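Local coordinates for protein separin (Saccharomyces cerevisiae, PDB 5U1T) that cleaves the Scc1 subunit of cohesin at the onset of anaphase as a caspase-like cysteine protease, and is kept inactive by securin for most of the cell cycle, at residues A[1023-1026]-A[1027-1030]; A[1033-1036]-A[1037-1040]; A[806-809]-A[810-813]. All coordinates share one frame; numbering follows the deposited sequence.

Contact 1 (A[1023-1026]-A[1027-1030])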
loop_
_atom_site.group_PDB
_atom_site.type_symbol
_atom_site.label_atom_id
_atom_site.label_comp_id
_atom_site.label_asym_id
_atom_site.label_seq_id
_atom_site.Cartn_x
_atom_site.Cartn_y
_atom_site.Cartn_z
ATOM N N LYS A 1023 -28.359 -22.790 -27.017
ATOM C CA LYS A 1023 -28.934 -23.441 -25.845
ATOM C C LYS A 1023 -27.836 -24.131 -25.039
ATOM O O LYS A 1023 -27.818 -24.039 -23.814
ATOM C CB LYS A 1023 -30.020 -24.464 -26.252
ATOM C CG LYS A 1023 -30.705 -25.173 -25.064
ATOM C CD LYS A 1023 -31.663 -26.301 -25.459
ATOM C CE LYS A 1023 -31.114 -27.710 -25.102
ATOM N NZ LYS A 1023 -29.836 -28.170 -25.841
ATOM N N GLU A 1024 -26.919 -24.804 -25.732
ATOM C CA GLU A 1024 -25.892 -25.615 -25.082
ATOM C C GLU A 1024 -24.700 -24.800 -24.577
ATOM O O GLU A 1024 -24.082 -25.142 -23.567
ATOM C CB GLU A 1024 -25.421 -26.700 -26.037
ATOM C CG GLU A 1024 -26.492 -27.740 -26.255
ATOM C CD GLU A 1024 -26.348 -28.483 -27.571
ATOM O OE1 GLU A 1024 -25.382 -28.171 -28.309
ATOM O OE2 GLU A 1024 -27.195 -29.369 -27.866
ATOM N N LEU A 1025 -24.370 -23.729 -25.286
ATOM C CA LEU A 1025 -23.328 -22.829 -24.833
ATOM C C LEU A 1025 -23.778 -22.141 -23.550
ATOM O O LEU A 1025 -22.968 -21.909 -22.649
ATOM C CB LEU A 1025 -22.989 -21.801 -25.912
ATOM C CG LEU A 1025 -21.913 -20.796 -25.511
ATOM C CD1 LEU A 1025 -20.619 -21.512 -25.149
ATOM C CD2 LEU A 1025 -21.695 -19.789 -26.616
ATOM N N LEU A 1026 -25.070 -21.820 -23.467
ATOM C CA LEU A 1026 -25.612 -21.189 -22.268
ATOM C C LEU A 1026 -25.600 -22.190 -21.125
ATOM O O LEU A 1026 -25.461 -21.822 -19.962
ATOM C CB LEU A 1026 -27.032 -20.661 -22.501
ATOM C CG LEU A 1026 -27.181 -19.332 -23.237
ATOM C CD1 LEU A 1026 -28.605 -19.151 -23.711
ATOM C CD2 LEU A 1026 -26.776 -18.183 -22.339
ATOM N N GLU A 1027 -25.723 -23.465 -21.461
ATOM C CA GLU A 1027 -25.813 -24.493 -20.446
ATOM C C GLU A 1027 -24.438 -24.861 -19.934
ATOM O O GLU A 1027 -24.292 -25.408 -18.840
ATOM C CB GLU A 1027 -26.529 -25.726 -20.997
ATOM C CG GLU A 1027 -28.042 -25.589 -21.029
ATOM C CD GLU A 1027 -28.692 -26.474 -22.076
ATOM O OE1 GLU A 1027 -29.947 -26.600 -22.066
ATOM O OE2 GLU A 1027 -27.954 -27.047 -22.916
ATOM N N SER A 1028 -23.416 -24.549 -20.717
ATOM C CA SER A 1028 -22.072 -24.958 -20.343
ATOM C C SER A 1028 -21.504 -24.098 -19.222
ATOM O O SER A 1028 -20.692 -24.586 -18.436
ATOM C CB SER A 1028 -21.129 -24.926 -21.548
ATOM O OG SER A 1028 -20.859 -23.603 -21.972
ATOM N N LEU A 1029 -21.927 -22.840 -19.112
ATOM C CA LEU A 1029 -21.194 -21.948 -18.234
ATOM C C LEU A 1029 -21.535 -22.087 -16.748
ATOM O O LEU A 1029 -22.661 -22.379 -16.366
ATOM C CB LEU A 1029 -21.350 -20.498 -18.696
ATOM C CG LEU A 1029 -22.626 -19.906 -19.232
ATOM C CD1 LEU A 1029 -23.582 -19.752 -18.102
ATOM C CD2 LEU A 1029 -22.282 -18.557 -19.822
ATOM N N LYS A 1030 -20.506 -21.897 -15.922
ATOM C CA LYS A 1030 -20.596 -22.055 -14.478
ATOM C C LYS A 1030 -21.199 -20.819 -13.851
ATOM O O LYS A 1030 -20.621 -19.741 -13.922
ATOM C CB LYS A 1030 -19.220 -22.313 -13.879
ATOM C CG LYS A 1030 -18.531 -23.553 -14.408
ATOM C CD LYS A 1030 -19.362 -24.796 -14.148
ATOM C CE LYS A 1030 -18.490 -26.049 -14.238
ATOM N NZ LYS A 1030 -19.223 -27.310 -13.889
#
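The carbonyl oxygen of Leu-1025 is gripped twice by Ser-1028, three residues further along the last turn of helix 1012-1028. The hydroxyl OG of Ser-1028 donates to Leu-1025 O over 2.8 Å, arriving at a C=O...donor angle of 124° and tilted from the carbonyl plane, while Ser-1028 N adds a weak bond of 3.3 Å to Leu-1025 O. With chi1 at 70°, OG lies between its own backbone N and carbonyl carbon, a position that swings it back over the preceding turn. Ser-1028 N also leans weakly on Glu-1024 O, and Glu-1027 N divides itself between Lys-1023 O and Glu-1024 O, both weak bonds.

On another side of this turn the charged chains meet. Lys-1023 bends at its third and fourth torsions and brings NZ to 3.5 Å from Glu-1024 OE2; a long ion pair of 3.7 Å runs from Lys-1023 NZ to Glu-1027 OE2. One ammonium thus serves two carboxylates, whose planes are 30° apart, and probably eases the repulsion between them. The aliphatic part of the lysine is used as well: Lys-1023 CG lies 3.4 Å from Glu-1027 OE1.

The apolar residues face the protein. Leu-1026 is buried against Val-935 of helix 927-946 and against Ile-1042, Ser-1046 and Thr-1049 of helix 1036-1054; Leu-1025 and Leu-1029 also rest on helix 927-946, at Met-938 and Ile-932 respectively.

Contact 2 (A[1033-1036]-A[1037-1040])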
loop_
_atom_site.group_PDB
_atom_site.type_symbol
_atom_site.label_atom_id
_atom_site.label_comp_id
_atom_site.label_asym_id
_atom_site.label_seq_id
_atom_site.Cartn_x
_atom_site.Cartn_y
_atom_site.Cartn_z
ATOM N N THR A 1033 -19.601 -18.215 -11.351
ATOM C CA THR A 1033 -18.683 -17.203 -11.850
ATOM C C THR A 1033 -19.402 -15.922 -12.308
ATOM O O THR A 1033 -18.760 -15.012 -12.839
ATOM C CB THR A 1033 -17.845 -17.748 -13.010
ATOM O OG1 THR A 1033 -18.658 -17.794 -14.179
ATOM C CG2 THR A 1033 -17.358 -19.150 -12.700
ATOM N N LEU A 1034 -20.717 -15.834 -12.088
ATOM C CA LEU A 1034 -21.482 -14.684 -12.586
ATOM C C LEU A 1034 -21.864 -13.667 -11.523
ATOM O O LEU A 1034 -22.194 -14.020 -10.401
ATOM C CB LEU A 1034 -22.747 -15.164 -13.283
ATOM C CG LEU A 1034 -22.516 -16.137 -14.432
ATOM C CD1 LEU A 1034 -23.829 -16.663 -15.016
ATOM C CD2 LEU A 1034 -21.707 -15.411 -15.463
ATOM N N ASP A 1035 -21.805 -12.393 -11.883
ATOM C CA ASP A 1035 -22.396 -11.360 -11.053
ATOM C C ASP A 1035 -23.896 -11.417 -11.272
ATOM O O ASP A 1035 -24.349 -11.849 -12.338
ATOM C CB ASP A 1035 -21.860 -9.993 -11.412
ATOM C CG ASP A 1035 -21.997 -9.707 -12.874
ATOM O OD1 ASP A 1035 -21.130 -10.197 -13.645
ATOM O OD2 ASP A 1035 -22.984 -9.030 -13.262
ATOM N N ASN A 1036 -24.669 -10.981 -10.284
ATOM C CA ASN A 1036 -26.108 -11.117 -10.342
ATOM C C ASN A 1036 -26.732 -10.524 -11.599
ATOM O O ASN A 1036 -27.640 -11.126 -12.171
ATOM C CB ASN A 1036 -26.756 -10.492 -9.115
ATOM C CG ASN A 1036 -28.112 -11.112 -8.808
ATOM O OD1 ASN A 1036 -28.201 -12.305 -8.494
ATOM N ND2 ASN A 1036 -29.173 -10.308 -8.912
ATOM N N HIS A 1037 -26.244 -9.376 -12.051
ATOM C CA HIS A 1037 -26.837 -8.754 -13.221
ATOM C C HIS A 1037 -26.570 -9.579 -14.493
ATOM O O HIS A 1037 -27.355 -9.550 -15.436
ATOM C CB HIS A 1037 -26.329 -7.324 -13.386
ATOM C CG HIS A 1037 -26.770 -6.668 -14.658
ATOM N ND1 HIS A 1037 -28.014 -6.084 -14.804
ATOM C CD2 HIS A 1037 -26.139 -6.511 -15.845
ATOM C CE1 HIS A 1037 -28.126 -5.599 -16.027
ATOM N NE2 HIS A 1037 -26.996 -5.832 -16.675
ATOM N N GLU A 1038 -25.460 -10.315 -14.506
ATOM C CA GLU A 1038 -25.152 -11.202 -15.617
ATOM C C GLU A 1038 -25.977 -12.491 -15.520
ATOM O O GLU A 1038 -26.369 -13.066 -16.542
ATOM C CB GLU A 1038 -23.654 -11.533 -15.659
ATOM C CG GLU A 1038 -23.243 -12.382 -16.864
ATOM C CD GLU A 1038 -23.538 -11.700 -18.204
ATOM O OE1 GLU A 1038 -23.577 -10.452 -18.243
ATOM O OE2 GLU A 1038 -23.743 -12.402 -19.221
ATOM N N LEU A 1039 -26.222 -12.945 -14.292
ATOM C CA LEU A 1039 -27.027 -14.137 -14.062
ATOM C C LEU A 1039 -28.433 -13.869 -14.554
ATOM O O LEU A 1039 -29.122 -14.758 -14.998
ATOM C CB LEU A 1039 -27.044 -14.527 -12.582
ATOM C CG LEU A 1039 -27.887 -15.749 -12.212
ATOM C CD1 LEU A 1039 -27.361 -17.022 -12.862
ATOM C CD2 LEU A 1039 -28.005 -15.914 -10.694
ATOM N N SER A 1040 -28.832 -12.613 -14.480
ATOM C CA SER A 1040 -30.133 -12.170 -14.914
ATOM C C SER A 1040 -30.263 -12.243 -16.440
ATOM O O SER A 1040 -31.224 -12.828 -16.977
ATOM C CB SER A 1040 -30.358 -10.754 -14.394
ATOM O OG SER A 1040 -31.399 -10.092 -15.077
#
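The N-terminal cap of helix 1036-1054 is made by Asp-1035, whose carboxylate reaches forward to the backbone of Glu-1038. Glu-1038 N donates to Asp-1035 OD2 over 3.1 Å, meeting it from above the carboxylate plane, 55° out of it. The rotation that permits this places CG of Asp-1035 between its own backbone N and carbonyl carbon (chi1 53°), which turns the carboxylate back over the first turn, towards Glu-1038 N. Its other oxygen lies over the glutamate side chain, with Asp-1035 OD1 3.5 Å from Glu-1038 CB. The carbonyl of the same aspartate starts the helical ladder: Leu-1039 N bonds to Asp-1035 O over 2.9 Å, nearly along the C=O axis, and Glu-1038 N adds a weak bond to this oxygen. One rung on, Ser-1040 N bonds to Asn-1036 O at 3.0 Å.

The residue before the cap completes a hydrophobic staple with the fourth residue of the helix, as Leu-1034 CD1 meets Leu-1039 CD1 at 4.2 Å, the two side chains crossing at about a right angle. The second methyl of this leucine branches the other way, and Leu-1034 CD2 packs on Glu-1038 CG at 3.7 Å. Glu-1038 bends at chi2 (60°), which carries its carboxylate away from the capping acid, and OE2 finds a hydrogen bond with His-936 NE2.

The side chains of Leu-1034 and Glu-1038 also lie on Ile-932 of helix 927-946, whereas Leu-1039 packs against Leu-1075 and Pro-1076 of helix 1075-1088. Asn-1036, buried, turns ND2 to a hydrogen bond with Pro-1076 O.

Contact 3 (A[806-809]-A[810-813])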
loop_
_atom_site.group_PDB
_atom_site.type_symbol
_atom_site.label_atom_id
_atom_site.label_comp_id
_atom_site.label_asym_id
_atom_site.label_seq_id
_atom_site.Cartn_x
_atom_site.Cartn_y
_atom_site.Cartn_z
ATOM N N ILE A 806 -22.799 -8.975 -6.105
ATOM C CA ILE A 806 -24.025 -9.527 -5.538
ATOM C C ILE A 806 -25.183 -8.539 -5.588
ATOM O O ILE A 806 -26.232 -8.780 -4.993
ATOM C CB ILE A 806 -23.836 -9.983 -4.083
ATOM C CG1 ILE A 806 -23.600 -8.776 -3.174
ATOM C CG2 ILE A 806 -22.718 -11.005 -3.994
ATOM C CD1 ILE A 806 -23.383 -9.159 -1.759
ATOM N N GLY A 807 -24.975 -7.427 -6.285
ATOM C CA GLY A 807 -26.014 -6.442 -6.547
ATOM C C GLY A 807 -26.440 -5.520 -5.418
ATOM O O GLY A 807 -27.409 -4.783 -5.553
ATOM N N SER A 808 -25.719 -5.536 -4.306
ATOM C CA SER A 808 -26.096 -4.715 -3.164
ATOM C C SER A 808 -25.777 -3.233 -3.344
ATOM O O SER A 808 -24.698 -2.772 -2.971
ATOM C CB SER A 808 -25.416 -5.231 -1.906
ATOM O OG SER A 808 -25.889 -4.518 -0.782
ATOM N N ALA A 809 -26.723 -2.491 -3.911
ATOM C CA ALA A 809 -26.618 -1.041 -4.002
ATOM C C ALA A 809 -26.337 -0.410 -2.631
ATOM O O ALA A 809 -25.525 0.511 -2.521
ATOM C CB ALA A 809 -27.886 -0.459 -4.603
ATOM N N ARG A 810 -26.984 -0.919 -1.590
ATOM C CA ARG A 810 -26.876 -0.325 -0.267
ATOM C C ARG A 810 -25.424 -0.196 0.213
ATOM O O ARG A 810 -25.004 0.858 0.702
ATOM C CB ARG A 810 -27.692 -1.141 0.740
ATOM C CG ARG A 810 -27.965 -0.402 2.058
ATOM C CD ARG A 810 -28.579 -1.319 3.110
ATOM N NE ARG A 810 -30.037 -1.420 3.014
ATOM C CZ ARG A 810 -30.887 -0.919 3.918
ATOM N NH1 ARG A 810 -32.204 -1.058 3.766
ATOM N NH2 ARG A 810 -30.419 -0.275 4.984
ATOM N N ASP A 811 -24.653 -1.266 0.067
ATOM C CA ASP A 811 -23.288 -1.265 0.581
ATOM C C ASP A 811 -22.357 -0.524 -0.344
ATOM O O ASP A 811 -21.345 0.010 0.087
ATOM C CB ASP A 811 -22.772 -2.684 0.773
ATOM C CG ASP A 811 -23.565 -3.454 1.794
ATOM O OD1 ASP A 811 -23.209 -3.380 2.986
ATOM O OD2 ASP A 811 -24.534 -4.134 1.408
ATOM N N CYS A 812 -22.699 -0.511 -1.623
ATOM C CA CYS A 812 -21.879 0.160 -2.608
ATOM C C CYS A 812 -21.936 1.657 -2.396
ATOM O O CYS A 812 -20.915 2.350 -2.453
ATOM C CB CYS A 812 -22.329 -0.207 -4.021
ATOM S SG CYS A 812 -21.724 -1.815 -4.567
ATOM N N GLU A 813 -23.142 2.151 -2.144
ATOM C CA GLU A 813 -23.311 3.557 -1.847
ATOM C C GLU A 813 -22.488 3.929 -0.634
ATOM O O GLU A 813 -21.846 4.972 -0.622
ATOM C CB GLU A 813 -24.776 3.894 -1.610
ATOM C CG GLU A 813 -25.580 4.041 -2.874
ATOM C CD GLU A 813 -25.017 5.090 -3.819
ATOM O OE1 GLU A 813 -24.380 4.709 -4.821
ATOM O OE2 GLU A 813 -25.228 6.297 -3.573
#
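Ser-808, the N-cap residue of helix 809-825 and the centre of an inverse gamma turn, offers its carbonyl O to Asp-811 N and Cys-812 N, both weak bonds, whereas Glu-813 N bonds to Ala-809 O over 2.9 Å, nearly straight at 169°. Gly-807, with a positive phi of 75°, carries the chain from helix 782-805 into this turn.

The side-chain link is a single hydrogen bond, from Ser-808 OG to Asp-811 OD2 at 2.6 Å, made on the anti lone pair, away from the second carboxylate oxygen. Ser-808 holds OG opposite its backbone N (chi1 -174°), which points the hydroxyl along the first turn towards the acid. Asp-811 OD1 takes a hydrogen bond from an aromatic side chain of another protein chain; one oxygen thus holds the N-cap serine and the other the partner protein. An alanine here is likely to leave both the serine hydroxyl and that partner group without their acceptor.

Cys-812 packs back on His-803 and Ile-804 of the preceding helix, and the whole is a short loop between consecutive helices, with an N-cap serine before the second helix bonded to the side chain of the acid at N3.

In the fold
None of the three contacts is deep core: contact 1 lies at the surface, contacts 2 and 3 are partly buried. Contacts 1 and 2 stand at the two ends of one connection, between helix 1012-1028 and helix 1036-1054, with centres about 14 Å apart, and both lean on helix 927-946. Contact 3, also about 14 Å from contact 2 between centres, opens a different helix, yet its loop shares neighbours with contact 2: helix 1075-1088 and the loop at Glu-1509. The chemistry follows position. The weakly bonded C-terminal turn in contact 1 carries a salt-bridge network at the surface, whereas the two N-terminal ends use acids, accepting a backbone N-H in contact 2 and a hydroxyl in contact 3.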